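Local coordinates for alpha-galactosidase 1 (Saccharomyces cerevisiae, PDB 3LRK), which hydrolyses terminal, non-reducing alpha-D-galactose residues from alpha-D-galactosides such as galactose oligosaccharides, galactomannans and galactolipids, working as a secreted glycoside hydrolase family 27 homotetramer, at residues T272-E275 and E276-H279; S281-M285 and V286-L290; G293-V296 and N297-K300. The protein carries 1 engineered substitution. All coordinates share one frame; numbering follows the deposited sequence.

Contact 1 (T272-E275 and E276-H279)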
loop_
_atom_site.group_PDB
_atom_site.type_symbol
_atom_site.label_atom_id
_atom_site.label_comp_id
_atom_site.label_asym_id
_atom_site.label_seq_id
_atom_site.Cartn_x
_atom_site.Cartn_y
_atom_site.Cartn_z
ATOM N N THR A 272 16.652 -31.564 5.440
ATOM C CA THR A 272 16.881 -32.876 4.828
ATOM C C THR A 272 17.847 -32.708 3.660
ATOM O O THR A 272 18.149 -31.579 3.259
ATOM C CB THR A 272 15.566 -33.557 4.354
ATOM O OG1 THR A 272 15.042 -32.873 3.203
ATOM C CG2 THR A 272 14.521 -33.598 5.481
ATOM N N ASP A 273 18.338 -33.815 3.114
ATOM C CA ASP A 273 19.228 -33.751 1.955
ATOM C C ASP A 273 18.497 -33.180 0.733
ATOM O O ASP A 273 19.061 -32.392 -0.021
ATOM C CB ASP A 273 19.823 -35.124 1.627
ATOM C CG ASP A 273 20.971 -35.041 0.625
ATOM O OD1 ASP A 273 21.901 -34.225 0.826
ATOM O OD2 ASP A 273 20.944 -35.793 -0.375
ATOM N N ASP A 274 17.247 -33.584 0.542
ATOM C CA ASP A 274 16.436 -33.022 -0.542
ATOM C C ASP A 274 16.229 -31.516 -0.395
ATOM O O ASP A 274 16.336 -30.785 -1.376
ATOM C CB ASP A 274 15.092 -33.735 -0.642
ATOM C CG ASP A 274 15.224 -35.122 -1.220
ATOM O OD1 ASP A 274 15.803 -35.252 -2.322
ATOM O OD2 ASP A 274 14.749 -36.072 -0.566
ATOM N N GLU A 275 15.937 -31.073 0.830
ATOM C CA GLU A 275 15.739 -29.658 1.133
ATOM C C GLU A 275 16.994 -28.834 0.842
ATOM O O GLU A 275 16.897 -27.743 0.285
ATOM C CB GLU A 275 15.284 -29.458 2.589
ATOM C CG GLU A 275 13.822 -29.840 2.833
ATOM C CD GLU A 275 13.386 -29.748 4.295
ATOM O OE1 GLU A 275 14.232 -29.837 5.210
ATOM O OE2 GLU A 275 12.172 -29.604 4.534
ATOM N N GLU A 276 18.161 -29.363 1.214
ATOM C CA GLU A 276 19.430 -28.697 0.953
ATOM C C GLU A 276 19.762 -28.640 -0.543
ATOM O O GLU A 276 20.295 -27.639 -1.013
ATOM C CB GLU A 276 20.571 -29.335 1.757
ATOM C CG GLU A 276 20.499 -29.026 3.257
ATOM C CD GLU A 276 21.720 -29.490 4.045
ATOM O OE1 GLU A 276 22.680 -30.020 3.447
ATOM O OE2 GLU A 276 21.714 -29.305 5.278
ATOM N N LYS A 277 19.417 -29.692 -1.292
ATOM C CA LYS A 277 19.644 -29.716 -2.752
ATOM C C LYS A 277 18.759 -28.701 -3.478
ATOM O O LYS A 277 19.220 -27.999 -4.385
ATOM C CB LYS A 277 19.376 -31.110 -3.339
ATOM C CG LYS A 277 20.402 -32.186 -2.964
ATOM C CD LYS A 277 20.438 -33.308 -4.004
ATOM C CE LYS A 277 19.169 -34.145 -3.991
ATOM N NZ LYS A 277 19.233 -35.244 -4.989
ATOM N N ALA A 278 17.486 -28.656 -3.084
ATOM C CA ALA A 278 16.515 -27.693 -3.612
ATOM C C ALA A 278 16.982 -26.261 -3.352
ATOM O O ALA A 278 16.978 -25.428 -4.255
ATOM C CB ALA A 278 15.149 -27.929 -2.986
ATOM N N HIS A 279 17.410 -26.010 -2.115
ATOM C CA HIS A 279 17.862 -24.698 -1.653
ATOM C C HIS A 279 19.122 -24.230 -2.408
ATOM O O HIS A 279 19.145 -23.122 -2.957
ATOM C CB HIS A 279 18.047 -24.771 -0.126
ATOM C CG HIS A 279 18.693 -23.573 0.501
ATOM N ND1 HIS A 279 18.396 -22.273 0.143
ATOM C CD2 HIS A 279 19.581 -23.487 1.525
ATOM C CE1 HIS A 279 19.106 -21.443 0.886
ATOM N NE2 HIS A 279 19.827 -22.153 1.739
HETATM O O HOH W 1 17.587 -36.925 -3.437
#

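Contact 2 (S281-M285 and V286-L290)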
loop_
_atom_site.group_PDB
_atom_site.type_symbol
_atom_site.label_atom_id
_atom_site.label_comp_id
_atom_site.label_asym_id
_atom_site.label_seq_id
_atom_site.Cartn_x
_atom_site.Cartn_y
_atom_site.Cartn_z
ATOM N N SER A 281 20.367 -25.462 -5.288
ATOM C CA SER A 281 20.056 -25.412 -6.722
ATOM C C SER A 281 19.264 -24.166 -7.107
ATOM O O SER A 281 19.529 -23.562 -8.148
ATOM C CB SER A 281 19.275 -26.651 -7.165
ATOM O OG SER A 281 20.011 -27.840 -6.926
ATOM N N MET A 282 18.289 -23.790 -6.277
ATOM C CA MET A 282 17.459 -22.617 -6.592
ATOM C C MET A 282 18.213 -21.285 -6.418
ATOM O O MET A 282 18.096 -20.398 -7.265
ATOM C CB MET A 282 16.118 -22.648 -5.848
ATOM C CG MET A 282 15.139 -23.742 -6.359
ATOM S SD MET A 282 14.969 -23.838 -8.161
ATOM C CE MET A 282 14.321 -22.190 -8.472
ATOM N N TRP A 283 19.008 -21.171 -5.353
ATOM C CA TRP A 283 19.923 -20.026 -5.166
ATOM C C TRP A 283 20.909 -19.914 -6.340
ATOM O O TRP A 283 21.155 -18.815 -6.853
ATOM C CB TRP A 283 20.687 -20.131 -3.835
ATOM C CG TRP A 283 20.055 -19.456 -2.597
ATOM C CD1 TRP A 283 20.690 -18.607 -1.726
ATOM C CD2 TRP A 283 18.704 -19.587 -2.109
ATOM N NE1 TRP A 283 19.823 -18.207 -0.723
ATOM C CE2 TRP A 283 18.600 -18.794 -0.937
ATOM C CE3 TRP A 283 17.570 -20.299 -2.544
ATOM C CZ2 TRP A 283 17.409 -18.692 -0.199
ATOM C CZ3 TRP A 283 16.380 -20.191 -1.808
ATOM C CH2 TRP A 283 16.311 -19.386 -0.652
ATOM N N ALA A 284 21.469 -21.041 -6.784
ATOM C CA ALA A 284 22.331 -21.007 -7.973
ATOM C C ALA A 284 21.571 -20.479 -9.201
ATOM O O ALA A 284 22.049 -19.582 -9.918
ATOM C CB ALA A 284 22.930 -22.386 -8.255
ATOM N N MET A 285 20.390 -21.044 -9.419
ATOM C CA MET A 285 19.606 -20.817 -10.631
ATOM C C MET A 285 19.093 -19.383 -10.796
ATOM O O MET A 285 18.938 -18.898 -11.925
ATOM C CB MET A 285 18.425 -21.778 -10.643
ATOM C CG MET A 285 17.883 -22.071 -12.024
ATOM S SD MET A 285 16.248 -22.790 -11.888
ATOM C CE MET A 285 15.461 -21.487 -10.956
ATOM N N VAL A 286 18.816 -18.715 -9.674
ATOM C CA VAL A 286 18.391 -17.311 -9.709
ATOM C C VAL A 286 19.578 -16.343 -9.634
ATOM O O VAL A 286 19.391 -15.126 -9.537
ATOM C CB VAL A 286 17.321 -16.979 -8.621
ATOM C CG1 VAL A 286 16.104 -17.876 -8.780
ATOM C CG2 VAL A 286 17.894 -17.099 -7.205
ATOM N N LYS A 287 20.797 -16.888 -9.679
ATOM C CA LYS A 287 22.022 -16.081 -9.608
ATOM C C LYS A 287 22.105 -15.251 -8.310
ATOM O O LYS A 287 22.516 -14.085 -8.307
ATOM C CB LYS A 287 22.179 -15.212 -10.862
ATOM C CG LYS A 287 22.999 -15.835 -11.999
ATOM C CD LYS A 287 22.356 -17.066 -12.649
ATOM C CE LYS A 287 22.929 -17.244 -14.063
ATOM N NZ LYS A 287 22.617 -18.580 -14.629
ATOM N N SER A 288 21.705 -15.872 -7.206
ATOM C CA SER A 288 21.999 -15.335 -5.892
ATOM C C SER A 288 23.492 -15.537 -5.620
ATOM O O SER A 288 24.091 -16.489 -6.146
ATOM C CB SER A 288 21.179 -16.055 -4.813
ATOM O OG SER A 288 21.545 -15.614 -3.508
ATOM N N PRO A 289 24.105 -14.630 -4.828
ATOM C CA PRO A 289 25.372 -14.967 -4.184
ATOM C C PRO A 289 25.297 -16.351 -3.534
ATOM O O PRO A 289 24.228 -16.779 -3.073
ATOM C CB PRO A 289 25.515 -13.888 -3.111
ATOM C CG PRO A 289 24.797 -12.705 -3.676
ATOM C CD PRO A 289 23.671 -13.258 -4.502
ATOM N N LEU A 290 26.423 -17.060 -3.528
ATOM C CA LEU A 290 26.489 -18.359 -2.874
ATOM C C LEU A 290 27.504 -18.242 -1.756
ATOM O O LEU A 290 28.695 -18.423 -1.965
ATOM C CB LEU A 290 26.872 -19.474 -3.862
ATOM C CG LEU A 290 26.003 -19.726 -5.100
ATOM C CD1 LEU A 290 26.636 -20.844 -5.954
ATOM C CD2 LEU A 290 24.538 -20.045 -4.764
HETATM O O HOH W 2 19.967 -19.753 -14.151
#

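Contact 3 (G293-V296 and N297-K300). With NAG (2-acetamido-2-deoxy-beta-D-glucopyranose), chain B.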
loop_
_atom_site.group_PDB
_atom_site.type_symbol
_atom_site.label_atom_id
_atom_site.label_comp_id
_atom_site.label_asym_id
_atom_site.label_seq_id
_atom_site.Cartn_x
_atom_site.Cartn_y
_atom_site.Cartn_z
ATOM N N GLY A 293 26.899 -20.641 4.769
ATOM C CA GLY A 293 26.446 -20.251 6.117
ATOM C C GLY A 293 26.839 -21.259 7.191
ATOM O O GLY A 293 26.768 -20.970 8.390
ATOM N N ALA A 294 27.275 -22.433 6.754
ATOM C CA ALA A 294 27.692 -23.519 7.642
ATOM C C ALA A 294 29.010 -23.230 8.376
ATOM O O ALA A 294 29.776 -22.340 7.989
ATOM C CB ALA A 294 27.794 -24.815 6.851
ATOM N N ASN A 295 29.242 -23.965 9.464
ATOM C CA ASN A 295 30.559 -24.026 10.099
ATOM C C ASN A 295 31.352 -25.074 9.338
ATOM O O ASN A 295 31.018 -26.263 9.392
ATOM C CB ASN A 295 30.437 -24.422 11.580
ATOM C CG ASN A 295 31.796 -24.563 12.281
ATOM O OD1 ASN A 295 32.857 -24.402 11.673
ATOM N ND2 ASN A 295 31.757 -24.849 13.578
ATOM N N VAL A 296 32.380 -24.642 8.614
ATOM C CA VAL A 296 33.124 -25.552 7.736
ATOM C C VAL A 296 33.967 -26.576 8.518
ATOM O O VAL A 296 34.335 -27.621 7.978
ATOM C CB VAL A 296 33.978 -24.802 6.666
ATOM C CG1 VAL A 296 33.074 -24.032 5.688
ATOM C CG2 VAL A 296 34.995 -23.870 7.317
ATOM N N ASN A 297 34.250 -26.269 9.784
ATOM C CA ASN A 297 34.948 -27.198 10.683
ATOM C C ASN A 297 33.964 -28.072 11.461
ATOM O O ASN A 297 34.354 -28.867 12.317
ATOM C CB ASN A 297 35.881 -26.440 11.638
ATOM C CG ASN A 297 37.135 -25.920 10.945
ATOM O OD1 ASN A 297 37.278 -24.714 10.734
ATOM N ND2 ASN A 297 38.052 -26.828 10.589
ATOM N N ASN A 298 32.681 -27.909 11.152
ATOM C CA ASN A 298 31.627 -28.719 11.729
ATOM C C ASN A 298 30.559 -28.920 10.657
ATOM O O ASN A 298 29.373 -28.624 10.855
ATOM C CB ASN A 298 31.055 -28.024 12.971
ATOM C CG ASN A 298 30.283 -28.964 13.866
ATOM O OD1 ASN A 298 30.271 -30.179 13.653
ATOM N ND2 ASN A 298 29.640 -28.408 14.887
ATOM N N LEU A 299 31.014 -29.401 9.503
ATOM C CA LEU A 299 30.187 -29.567 8.326
ATOM C C LEU A 299 30.045 -31.059 8.026
ATOM O O LEU A 299 31.055 -31.770 7.921
ATOM C CB LEU A 299 30.836 -28.842 7.141
ATOM C CG LEU A 299 30.193 -28.916 5.751
ATOM C CD1 LEU A 299 28.840 -28.208 5.732
ATOM C CD2 LEU A 299 31.118 -28.314 4.714
ATOM N N LYS A 300 28.802 -31.523 7.895
ATOM C CA LYS A 300 28.543 -32.928 7.590
ATOM C C LYS A 300 28.764 -33.252 6.113
ATOM O O LYS A 300 28.763 -32.350 5.262
ATOM C CB LYS A 300 27.163 -33.386 8.083
ATOM C CG LYS A 300 25.947 -32.844 7.336
ATOM C CD LYS A 300 24.668 -33.263 8.058
ATOM C CE LYS A 300 23.428 -33.039 7.220
ATOM N NZ LYS A 300 23.193 -31.572 6.967
HETATM C C1 NAG B . 25.244 -31.389 15.126
HETATM C C2 NAG B . 26.180 -30.458 15.909
HETATM C C3 NAG B . 27.641 -30.929 15.872
HETATM C C4 NAG B . 27.772 -32.406 16.242
HETATM C C5 NAG B . 26.738 -33.257 15.493
HETATM C C6 NAG B . 26.724 -34.690 16.023
HETATM C C7 NAG B . 25.919 -28.069 16.315
HETATM C C8 NAG B . 26.016 -26.685 15.741
HETATM N N2 NAG B . 26.072 -29.077 15.457
HETATM O O3 NAG B . 28.420 -30.162 16.765
HETATM O O4 NAG B . 29.083 -32.851 15.959
HETATM O O5 NAG B . 25.427 -32.714 15.605
HETATM O O6 NAG B . 27.288 -35.545 15.054
HETATM O O7 NAG B . 25.713 -28.229 17.520
HETATM O O HOH W 3 27.560 -26.104 9.918
HETATM O O HOH W 4 29.072 -25.013 14.507
HETATM O O HOH W 5 35.564 -23.085 11.886
#

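Contact 1 (T272-E275 and E276-H279)
D274 and K277 run alongside each other in the first turn of helix 273-285, yet they do not form a direct salt bridge. D274 OD1 is 4.3 Å from K277 NZ, and a water closes the gap by donating to OD1 at 2.7 Å and accepting from NZ. The lysine reaches this place because CG stands beside its own backbone N and the chain bends at chi3 (-69°), which turns the amine back toward the start of the helix. Its CG rests on D273 O at 3.2 Å.

Backbone bonds join the two segments from residue to residue: E276 N, K277 N, A278 N and H279 N donate in turn to the carbonyl oxygens of T272, D273, D274 and E275, each at 3.0 Å.

The helix begins with a capping box. E275 N donates to T272 OG1 at 3.1 Å, while T272 N returns a fairly straight bond of 3.0 Å to E275 OE1, meeting that oxygen on its anti side, 29° out of the carboxylate plane. Both ends of the box are thus tied, and the second carboxylate oxygen, OE2, pairs with H460 ND1, which should fix the rotation of the group.

The remaining polar ends are held by residues beyond the two segments. D273 forms a salt bridge with R400, K277 makes a cation-pi contact with W397, and H279 NE2 accepts from E265 N. On the side of helix 301-307, E276 OE1 bonds to S303 OG, and D273, E276 and K277 all touch I306, so this first turn packs against that neighbouring helix.

Contact 2 (S281-M285 and V286-L290)
S288 and W283 meet where helix 273-285 ends in a Schellman motif. S288 N donates to W283 O and K287 N to A284 O, both at 3.0 Å; K287, at positive phi (59°), is the C-prime residue. V286 N keeps the last helical bond, to M282 O, and V286 CG2 sits against that same oxygen at 3.3 Å. N316 ND2 bonds to both A284 O and S288 O. M285 O is reached by a water at 2.6 Å, which in turn accepts from K287 NZ; the amine also donates to I315 O. With its OG anti to the backbone N (chi1 175°), S288 donates to P289 O at 3.0 Å, in the carbonyl plane and on a lone pair, and the hydroxyl also pairs with L261 N. Replacing S288 by alanine removes the hydroxyl, and P289 O and L261 N would probably lose the partner they share. W283 NE1 bonds to D262 O, while CB of the same tryptophan packs on L290 CD2 at 4.0 Å. The whole end is buried: M282, W283 and V286 face helix 239-246, M282 and M285 touch strand 461-469, and L290 enters barrel strand 290-292, bonding to the backbone of Q31 and G33.

Contact 3 (G293-V296 and N297-K300)
A type I beta-turn in the loop between strand 290-292 and helix 301-307 brings N295 and N298 together: N298 N donates to N295 O at 2.9 Å. The asparagine that opens the turn also folds its own amide over it. N295 CG is anti to the backbone N (chi1 177°), which places OD1 3.0 Å from N297 N in a second bond, an Asx turn, the donor lying above the plane of the side-chain carbonyl. A water joins the same OD1 to N297 OD1. The other end of the amide, N295 ND2, lies 3.3 Å from N298 CB, the two amide planes at 90° to each other. This loop follows the eighth strand of the TIM barrel of the family 27 catalytic domain, and V296 touches T52 and I56 of helix 46-58. A294 CB meets L299 CD1 at 3.7 Å beneath the turn, L299 packing also on Y304 and Y307 of helix 301-307. Another water accepts from N295 N and donates to N298 O. Outward, N298 ND2 makes a nearly straight bond (171°) of 2.8 Å to O3 of an N-acetylglucosamine, part of a glycan pocket that also includes the glycosylated N270.

The three contacts follow one another along the chain without nesting or crossing, and each is a local closure. Contact 1 starts helix 273-285, contact 2 ends it and leads into strand 290-292, and contact 3 turns the loop beyond that strand toward helix 301-307. Together they run through the last beta-alpha units of the TIM barrel. Contacts 1 and 2 share the one helix, their centres about 13 Å apart, whereas contact 3 comes back to contact 1 in space: E276 OE2 and K300 NZ form a salt bridge of 3.2 Å, joining the helix start to the residue that precedes helix 301-307.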